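Local coordinates for protein galactitol 1-phosphate 5-dehydrogenase (Escherichia coli, PDB 4UEJ) that catalyses the NAD-linked, zinc-dependent oxidation of galactitol 1-phosphate to D-tagatose 6-phosphate, as a homodimeric member of the zinc-containing alcohol dehydrogenase family, at residues F326-A329 with V330-I333; V122-R125 with K126-F129; P295-E298 with W299-S303. All coordinates share one frame; numbering follows the deposited sequence.

Contact 1. Residues F326-A329 with V330-I333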
ATOM      1  N   PHE A 326      10.664  13.872  36.002  1.00 29.66           N
ATOM      2  CA  PHE A 326      10.381  13.559  34.608  1.00 28.21           C
ATOM      3  C   PHE A 326      11.673  13.573  33.784  1.00 29.09           C
ATOM      4  O   PHE A 326      11.925  12.666  32.989  1.00 28.72           O
ATOM      5  CB  PHE A 326       9.355  14.554  34.057  1.00 27.00           C
ATOM      6  CG  PHE A 326       9.094  14.418  32.581  1.00 25.70           C
ATOM      7  CD1 PHE A 326       8.184  13.492  32.108  1.00 24.25           C
ATOM      8  CD2 PHE A 326       9.745  15.239  31.674  1.00 26.73           C
ATOM      9  CE1 PHE A 326       7.938  13.374  30.745  1.00 23.41           C
ATOM     10  CE2 PHE A 326       9.507  15.129  30.315  1.00 25.02           C
ATOM     11  CZ  PHE A 326       8.602  14.196  29.849  1.00 23.57           C
ATOM     12  N   ALA A 327      12.494  14.596  33.993  1.00 30.44           N
ATOM     13  CA  ALA A 327      13.748  14.727  33.261  1.00 31.55           C
ATOM     14  C   ALA A 327      14.646  13.510  33.466  1.00 32.66           C
ATOM     15  O   ALA A 327      15.223  12.995  32.516  1.00 32.82           O
ATOM     16  CB  ALA A 327      14.472  15.997  33.674  1.00 34.87           C
ATOM     17  N   GLN A 328      14.750  13.036  34.702  1.00 33.57           N
ATOM     18  CA  GLN A 328      15.601  11.884  34.977  1.00 34.88           C
ATOM     19  C   GLN A 328      15.021  10.607  34.363  1.00 33.64           C
ATOM     20  O   GLN A 328      15.765   9.754  33.878  1.00 34.48           O
ATOM     21  CB  GLN A 328      15.801  11.702  36.481  1.00 36.29           C
ATOM     22  CG  GLN A 328      16.861  10.666  36.821  1.00 38.17           C
ATOM     23  CD  GLN A 328      18.211  10.986  36.199  1.00 39.80           C
ATOM     24  OE1 GLN A 328      18.709  12.105  36.309  1.00 40.64           O
ATOM     25  NE2 GLN A 328      18.807  10.001  35.536  1.00 40.42           N
ATOM     26  N   ALA A 329      13.695  10.485  34.385  1.00 31.81           N
ATOM     27  CA  ALA A 329      13.020   9.346  33.768  1.00 30.54           C
ATOM     28  C   ALA A 329      13.327   9.293  32.277  1.00 34.92           C
ATOM     29  O   ALA A 329      13.591   8.228  31.723  1.00 35.75           O
ATOM     30  CB  ALA A 329      11.510   9.425  33.994  1.00 28.75           C
ATOM     31  N   VAL A 330      13.279  10.455  31.633  1.00 29.52           N
ATOM     32  CA  VAL A 330      13.647  10.569  30.228  1.00 32.21           C
ATOM     33  C   VAL A 330      15.099  10.142  30.019  1.00 31.31           C
ATOM     34  O   VAL A 330      15.398   9.356  29.124  1.00 35.46           O
ATOM     35  CB  VAL A 330      13.456  12.005  29.714  1.00 28.82           C
ATOM     36  CG1 VAL A 330      13.997  12.140  28.306  1.00 32.25           C
ATOM     37  CG2 VAL A 330      11.986  12.397  29.771  1.00 28.50           C
ATOM     38  N   ARG A 331      15.993  10.661  30.856  1.00 33.02           N
ATOM     39  CA  ARG A 331      17.402  10.286  30.797  1.00 35.26           C
ATOM     40  C   ARG A 331      17.592   8.780  30.979  1.00 35.89           C
ATOM     41  O   ARG A 331      18.412   8.170  30.299  1.00 40.12           O
ATOM     42  CB  ARG A 331      18.213  11.053  31.854  1.00 37.05           C
ATOM     43  CG  ARG A 331      18.476  12.512  31.491  1.00 37.26           C
ATOM     44  CD  ARG A 331      19.438  13.190  32.469  1.00 43.39           C
ATOM     45  NE  ARG A 331      18.775  13.580  33.710  1.00 48.48           N
ATOM     46  CZ  ARG A 331      18.432  14.827  34.018  1.00 44.46           C
ATOM     47  NH1 ARG A 331      18.696  15.820  33.185  1.00 38.89           N
ATOM     48  NH2 ARG A 331      17.830  15.081  35.170  1.00 45.53           N
ATOM     49  N   ASP A 332      16.813   8.185  31.878  1.00 35.20           N
ATOM     50  CA  ASP A 332      16.945   6.762  32.176  1.00 35.96           C
ATOM     51  C   ASP A 332      16.552   5.896  30.986  1.00 39.01           C
ATOM     52  O   ASP A 332      16.938   4.732  30.904  1.00 40.11           O
ATOM     53  CB  ASP A 332      16.100   6.381  33.393  1.00 37.65           C
ATOM     54  CG  ASP A 332      16.654   6.942  34.690  1.00 40.43           C
ATOM     55  OD1 ASP A 332      17.877   7.186  34.764  1.00 41.74           O
ATOM     56  OD2 ASP A 332      15.865   7.140  35.635  1.00 42.29           O
ATOM     57  N   ILE A 333      15.782   6.467  30.066  1.00 33.09           N
ATOM     58  CA  ILE A 333      15.395   5.747  28.864  1.00 37.94           C
ATOM     59  C   ILE A 333      16.615   5.440  28.010  1.00 47.62           C
ATOM     60  O   ILE A 333      16.697   4.369  27.404  1.00 45.96           O
ATOM     61  CB  ILE A 333      14.382   6.544  28.016  1.00 32.75           C
ATOM     62  CG1 ILE A 333      13.131   6.857  28.830  1.00 32.12           C
ATOM     63  CG2 ILE A 333      14.013   5.786  26.753  1.00 34.24           C
ATOM     64  CD1 ILE A 333      12.603   5.680  29.580  1.00 38.57           C
TER
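Gln328 uses both halves of its amide to join the charged side chains of Arg331 and Asp332 one turn further along the helix. Its OE1 accepts from Arg331 NE at 3.0 Å and more weakly from Arg331 NH2 at 3.3 Å. NE lies well above the amide plane, 60° out of it, so this bond misses the carbonyl lone pairs. In the other direction Gln328 NE2 donates in its own amide plane to Asp332 OD1 at 3.1 Å, a fairly straight bond (160°) that meets the carboxylate from above its plane. A bend at chi2 (57°) turns the amide across both partners. Glutamine suits this place because one neutral group can serve a cation and an anion. Beneath these bonds run the backbone i to i+4 bonds of the helix, such as Arg331 N to Ala327 O at 3.0 Å. Ala327 is small enough for the guanidinium to fold back over it, Arg331 NH2 lying 3.8 Å from Ala327 CB. On the inner side Val330 CG2 sits over one face of the Phe326 ring, 4.0 Å from the centroid, a CH-pi contact. This apolar side is pressed into the fold: Phe326 and Ala329 lie on strand 341-344, Val330 reaches strand 11-16 and helix 41-46, and the Phe326 ring also meets that of Phe117. Helix 323-333 is thereby seated as the crossover between strands 317-321 and 341-344.

Contact 2. Residues V122-R125 with K126-F129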
ATOM      1  N   VAL A 122       1.546  29.101  25.062  1.00 21.22           N
ATOM      2  CA  VAL A 122       0.603  29.867  24.270  1.00 21.34           C
ATOM      3  C   VAL A 122       0.458  29.205  22.898  1.00 20.29           C
ATOM      4  O   VAL A 122       1.451  28.884  22.258  1.00 20.11           O
ATOM      5  CB  VAL A 122       1.053  31.331  24.119  1.00 22.78           C
ATOM      6  CG1 VAL A 122       0.219  32.043  23.071  1.00 24.64           C
ATOM      7  CG2 VAL A 122       0.956  32.048  25.466  1.00 23.93           C
ATOM      8  N   VAL A 123      -0.781  28.967  22.481  1.00 19.72           N
ATOM      9  CA  VAL A 123      -1.073  28.323  21.197  1.00 18.83           C
ATOM     10  C   VAL A 123      -2.299  28.961  20.549  1.00 19.21           C
ATOM     11  O   VAL A 123      -2.998  29.749  21.183  1.00 20.03           O
ATOM     12  CB  VAL A 123      -1.332  26.801  21.345  1.00 20.76           C
ATOM     13  CG1 VAL A 123      -0.151  26.100  22.009  1.00 17.29           C
ATOM     14  CG2 VAL A 123      -2.608  26.547  22.132  1.00 17.37           C
ATOM     15  N   LYS A 124      -2.572  28.613  19.293  1.00 18.76           N
ATOM     16  CA  LYS A 124      -3.788  29.086  18.637  1.00 19.21           C
ATOM     17  C   LYS A 124      -5.016  28.396  19.216  1.00 18.70           C
ATOM     18  O   LYS A 124      -4.934  27.263  19.686  1.00 17.69           O
ATOM     19  CB  LYS A 124      -3.734  28.844  17.126  1.00 19.02           C
ATOM     20  CG  LYS A 124      -2.495  29.383  16.449  1.00 19.59           C
ATOM     21  CD  LYS A 124      -2.266  30.842  16.749  1.00 25.89           C
ATOM     22  CE  LYS A 124      -1.004  31.312  16.042  1.00 32.96           C
ATOM     23  NZ  LYS A 124      -0.655  32.724  16.343  1.00 30.41           N
ATOM     24  N   ARG A 125      -6.150  29.089  19.183  1.00 19.58           N
ATOM     25  CA  ARG A 125      -7.437  28.474  19.518  1.00 21.63           C
ATOM     26  C   ARG A 125      -7.615  27.133  18.808  1.00 22.60           C
ATOM     27  O   ARG A 125      -8.104  26.159  19.390  1.00 18.67           O
ATOM     28  CB  ARG A 125      -8.593  29.417  19.153  1.00 22.85           C
ATOM     29  CG  ARG A 125      -9.981  28.770  19.195  1.00 27.68           C
ATOM     30  CD  ARG A 125     -10.325  28.286  20.589  1.00 31.84           C
ATOM     31  NE  ARG A 125     -11.611  27.595  20.635  1.00 34.39           N
ATOM     32  CZ  ARG A 125     -11.766  26.278  20.501  1.00 28.57           C
ATOM     33  NH1 ARG A 125     -10.714  25.493  20.302  1.00 18.68           N
ATOM     34  NH2 ARG A 125     -12.978  25.745  20.566  1.00 32.27           N
ATOM     35  N   LYS A 126      -7.193  27.073  17.552  1.00 17.94           N
ATOM     36  CA  LYS A 126      -7.363  25.859  16.768  1.00 19.92           C
ATOM     37  C   LYS A 126      -6.438  24.737  17.234  1.00 16.23           C
ATOM     38  O   LYS A 126      -6.558  23.606  16.769  1.00 14.83           O
ATOM     39  CB  LYS A 126      -7.143  26.147  15.285  1.00 20.41           C
ATOM     40  CG  LYS A 126      -8.329  26.867  14.645  1.00 28.70           C
ATOM     41  CD  LYS A 126      -8.227  26.894  13.134  1.00 37.19           C
ATOM     42  CE  LYS A 126      -9.605  26.922  12.489  1.00 41.84           C
ATOM     43  NZ  LYS A 126     -10.442  28.035  13.021  1.00 42.70           N
ATOM     44  N   ASN A 127      -5.524  25.057  18.149  1.00 15.79           N
ATOM     45  CA  ASN A 127      -4.615  24.063  18.721  1.00 14.90           C
ATOM     46  C   ASN A 127      -5.070  23.526  20.078  1.00 14.69           C
ATOM     47  O   ASN A 127      -4.294  22.880  20.775  1.00 15.42           O
ATOM     48  CB  ASN A 127      -3.202  24.641  18.884  1.00 15.60           C
ATOM     49  CG  ASN A 127      -2.510  24.900  17.566  1.00 25.53           C
ATOM     50  OD1 ASN A 127      -1.994  25.999  17.334  1.00 27.82           O
ATOM     51  ND2 ASN A 127      -2.476  23.885  16.698  1.00 20.96           N
ATOM     52  N   VAL A 128      -6.302  23.816  20.479  1.00 15.18           N
ATOM     53  CA  VAL A 128      -6.835  23.171  21.679  1.00 15.07           C
ATOM     54  C   VAL A 128      -8.202  22.574  21.399  1.00 19.85           C
ATOM     55  O   VAL A 128      -8.947  23.053  20.538  1.00 16.07           O
ATOM     56  CB  VAL A 128      -6.942  24.133  22.882  1.00 16.16           C
ATOM     57  CG1 VAL A 128      -5.562  24.603  23.322  1.00 21.08           C
ATOM     58  CG2 VAL A 128      -7.823  25.312  22.553  1.00 17.47           C
ATOM     59  N   PHE A 129      -8.512  21.526  22.151  1.00 14.55           N
ATOM     60  CA  PHE A 129      -9.717  20.734  21.976  1.00 17.22           C
ATOM     61  C   PHE A 129     -10.358  20.572  23.340  1.00 15.10           C
ATOM     62  O   PHE A 129      -9.746  20.034  24.248  1.00 17.77           O
ATOM     63  CB  PHE A 129      -9.367  19.384  21.343  1.00 13.28           C
ATOM     64  CG  PHE A 129     -10.496  18.396  21.299  1.00 14.18           C
ATOM     65  CD1 PHE A 129     -11.403  18.407  20.253  1.00 21.64           C
ATOM     66  CD2 PHE A 129     -10.607  17.404  22.268  1.00 17.55           C
ATOM     67  CE1 PHE A 129     -12.428  17.474  20.192  1.00 22.97           C
ATOM     68  CE2 PHE A 129     -11.624  16.472  22.212  1.00 21.31           C
ATOM     69  CZ  PHE A 129     -12.541  16.513  21.170  1.00 23.46           C
TER
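Arg125 folds its side chain back across Val128 at about a right angle, round a tight turn that includes Asn127. Val128 N donates to Arg125 O at 3.2 Å, and Asn127 N to Lys124 O at 2.8 Å; these two successive i to i+3 bonds make a short 3-10 turn. One methyl of Val128, CG2, lies 3.3 Å from Arg125 O, while the other, CG1, meets Val123 CG2 at 3.7 Å, so each branch has its own neighbour. The bend at chi2 of Arg125 (62°) brings Arg125 NH1 to 3.0 Å from Val128 O, which lies at the guanidinium edge in its plane, and NH2 forms a salt bridge with Asp74. Asn127 lies alongside Lys124: its OD1 takes a weak bond from Lys124 N at 3.3 Å, while ND2 donates to Val84 O. With an alanine in place of Asn127, Lys124 N and Val84 O would probably lose their side-chain amide partners, leaving the turn to its backbone bonds. Lys124, whose NZ pairs with Glu27, ends strand 120-124, which runs antiparallel to strand 27-36. After the turn, strand 128-130 pairs with strand 80-83, and Val123 and Val128 both pack on Val28 in the GroES-like domain.

Contact 3. Residues P295-E298 with W299-S303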
ATOM      1  N   PRO A 295     -10.621  19.399  14.247  1.00 18.99           N
ATOM      2  CA  PRO A 295      -9.468  18.530  13.979  1.00 16.24           C
ATOM      3  C   PRO A 295      -9.832  17.146  13.458  1.00 16.60           C
ATOM      4  O   PRO A 295      -8.939  16.375  13.103  1.00 15.92           O
ATOM      5  CB  PRO A 295      -8.798  18.415  15.351  1.00 18.03           C
ATOM      6  CG  PRO A 295      -9.954  18.478  16.309  1.00 18.36           C
ATOM      7  CD  PRO A 295     -10.911  19.484  15.691  1.00 18.65           C
ATOM      8  N   GLY A 296     -11.121  16.818  13.431  1.00 14.07           N
ATOM      9  CA  GLY A 296     -11.537  15.569  12.817  1.00 13.02           C
ATOM     10  C   GLY A 296     -12.333  14.684  13.745  1.00 15.85           C
ATOM     11  O   GLY A 296     -12.253  14.815  14.969  1.00 15.40           O
ATOM     12  N   GLN A 297     -13.114  13.781  13.162  1.00 15.18           N
ATOM     13  CA  GLN A 297     -13.946  12.900  13.959  1.00 16.50           C
ATOM     14  C   GLN A 297     -13.117  12.055  14.915  1.00 14.31           C
ATOM     15  O   GLN A 297     -13.625  11.648  15.965  1.00 12.81           O
ATOM     16  CB  GLN A 297     -14.799  12.003  13.062  1.00 24.00           C
ATOM     17  CG  GLN A 297     -14.037  10.891  12.372  1.00 35.65           C
ATOM     18  CD  GLN A 297     -14.701   9.546  12.581  1.00 52.04           C
ATOM     19  OE1 GLN A 297     -15.492   9.372  13.512  1.00 57.93           O
ATOM     20  NE2 GLN A 297     -14.390   8.588  11.714  1.00 54.85           N
ATOM     21  N   GLU A 298     -11.845  11.814  14.582  1.00 10.58           N
ATOM     22  CA  GLU A 298     -10.969  11.026  15.463  1.00 13.31           C
ATOM     23  C   GLU A 298     -10.937  11.598  16.882  1.00 11.63           C
ATOM     24  O   GLU A 298     -10.934  10.862  17.873  1.00  9.96           O
ATOM     25  CB  GLU A 298      -9.537  10.964  14.912  1.00 16.27           C
ATOM     26  CG  GLU A 298      -9.368  10.198  13.585  1.00 20.24           C
ATOM     27  CD  GLU A 298      -9.489  11.101  12.359  1.00 19.70           C
ATOM     28  OE1 GLU A 298     -10.237  12.104  12.426  1.00 17.29           O
ATOM     29  OE2 GLU A 298      -8.836  10.816  11.323  1.00 26.63           O
ATOM     30  N   TRP A 299     -10.889  12.917  16.967  1.00 10.94           N
ATOM     31  CA  TRP A 299     -10.796  13.609  18.246  1.00 11.43           C
ATOM     32  C   TRP A 299     -12.081  13.469  19.071  1.00 11.69           C
ATOM     33  O   TRP A 299     -12.023  13.164  20.258  1.00 14.24           O
ATOM     34  CB  TRP A 299     -10.442  15.078  17.993  1.00 12.31           C
ATOM     35  CG  TRP A 299      -9.032  15.161  17.511  1.00 12.19           C
ATOM     36  CD1 TRP A 299      -8.566  14.837  16.260  1.00 12.05           C
ATOM     37  CD2 TRP A 299      -7.887  15.509  18.288  1.00 12.46           C
ATOM     38  NE1 TRP A 299      -7.195  14.989  16.211  1.00 12.97           N
ATOM     39  CE2 TRP A 299      -6.756  15.401  17.449  1.00 12.57           C
ATOM     40  CE3 TRP A 299      -7.703  15.922  19.618  1.00 12.89           C
ATOM     41  CZ2 TRP A 299      -5.467  15.686  17.893  1.00 12.77           C
ATOM     42  CZ3 TRP A 299      -6.431  16.197  20.054  1.00 13.20           C
ATOM     43  CH2 TRP A 299      -5.325  16.084  19.195  1.00 15.91           C
ATOM     44  N   GLU A 300     -13.231  13.669  18.429  1.00 14.80           N
ATOM     45  CA  GLU A 300     -14.522  13.437  19.081  1.00 17.68           C
ATOM     46  C   GLU A 300     -14.676  11.990  19.506  1.00 13.03           C
ATOM     47  O   GLU A 300     -15.113  11.715  20.619  1.00 14.50           O
ATOM     48  CB  GLU A 300     -15.694  13.809  18.168  1.00 21.50           C
ATOM     49  CG  GLU A 300     -15.709  15.235  17.692  1.00 39.64           C
ATOM     50  CD  GLU A 300     -17.046  15.607  17.088  1.00 50.77           C
ATOM     51  OE1 GLU A 300     -17.587  14.794  16.303  1.00 51.02           O
ATOM     52  OE2 GLU A 300     -17.556  16.706  17.403  1.00 56.41           O
ATOM     53  N   THR A 301     -14.306  11.061  18.631  1.00 10.87           N
ATOM     54  CA  THR A 301     -14.386   9.645  18.983  1.00 12.75           C
ATOM     55  C   THR A 301     -13.513   9.311  20.197  1.00 11.10           C
ATOM     56  O   THR A 301     -13.943   8.592  21.096  1.00 10.80           O
ATOM     57  CB  THR A 301     -13.979   8.745  17.803  1.00 13.39           C
ATOM     58  OG1 THR A 301     -14.854   9.001  16.700  1.00 16.52           O
ATOM     59  CG2 THR A 301     -14.083   7.275  18.179  1.00 11.33           C
ATOM     60  N   ALA A 302     -12.299   9.856  20.237  1.00 10.10           N
ATOM     61  CA  ALA A 302     -11.379   9.556  21.330  1.00 10.10           C
ATOM     62  C   ALA A 302     -11.980  10.025  22.642  1.00 11.82           C
ATOM     63  O   ALA A 302     -11.960   9.309  23.644  1.00 11.29           O
ATOM     64  CB  ALA A 302     -10.023  10.215  21.103  1.00 10.44           C
ATOM     65  N   SER A 303     -12.517  11.232  22.620  1.00 11.43           N
ATOM     66  CA  SER A 303     -13.136  11.789  23.801  1.00 12.34           C
ATOM     67  C   SER A 303     -14.309  10.915  24.243  1.00 13.67           C
ATOM     68  O   SER A 303     -14.459  10.606  25.422  1.00 12.93           O
ATOM     69  CB  SER A 303     -13.598  13.217  23.538  1.00 15.05           C
ATOM     70  OG  SER A 303     -14.124  13.765  24.737  1.00 19.90           O
TER
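Trp299 lays its indole against Pro295 at the start of helix 297-307, and its side chain can be followed outward. CB passes 3.5 Å from Gly296 O, the same oxygen that accepts a hydrogen bond from Trp299 N at 3.1 Å. With chi1 at -70°, CG is turned away from the carbonyl carbon and back toward the residues before the helix, where it meets Pro295 CG at 3.6 Å. Trp299 CD1 lies 3.5 Å from Pro295 O, and CD2 is also near Pro295 CG. Pro295 CB stands over the five-membered ring, 3.8 Å from its centroid and 15° off the normal: a CH-pi contact. Proline suits this place because its compact ring offers polarised C-H groups to the indole, and the cis peptide before it turns the chain here. NE1 finds its partner outside the turn, in Asn289 O, and the rings of Trp299 and Tyr290 meet with nearly parallel planes. The side chain also packs on helix 143-155, touching Ile143 and Glu144.

Gly296 takes the N-cap with backbone angles that call for glycine, and a side chain there would also collide with Glu298 OE1. Glu298, in the first turn, is held by Ser291 and by His151. So near the helix start, the Glu298 carboxylate would probably be stabilised as the anion by the helix dipole. Gln297 O accepts twice from Thr301, one turn on: from its N at 2.8 Å and its OG1 at 3.0 Å; the threonine returns its hydroxyl to the helix backbone. Since Glu144 is, by similarity, a ligand of the catalytic zinc, the indole, pinned through NE1 and covered by Pro295, probably forms part of that residue's second shell.

How the contacts relate
Along the chain the three contacts come in series as contact 2, contact 3 and contact 1; none nests in or crosses another. Contact 2 closes the turn between strands 120-124 and 128-130, contact 3 starts helix 297-307 beyond the parallel sheet, and contact 1 lies within helix 323-333. Contacts 2 and 3 are neighbours although one lies in the GroES-like range and the other in the zinc-binding dehydrogenase range: Phe129 CZ comes 3.5 Å from Trp299 O. Contact 1 stands apart, its nearest atoms about 17 Å from contact 2 and about 18 Å from contact 3. Its helix nevertheless links strands 317-321 and 341-344, which belong to the same mixed sheet as the strands of contact 2.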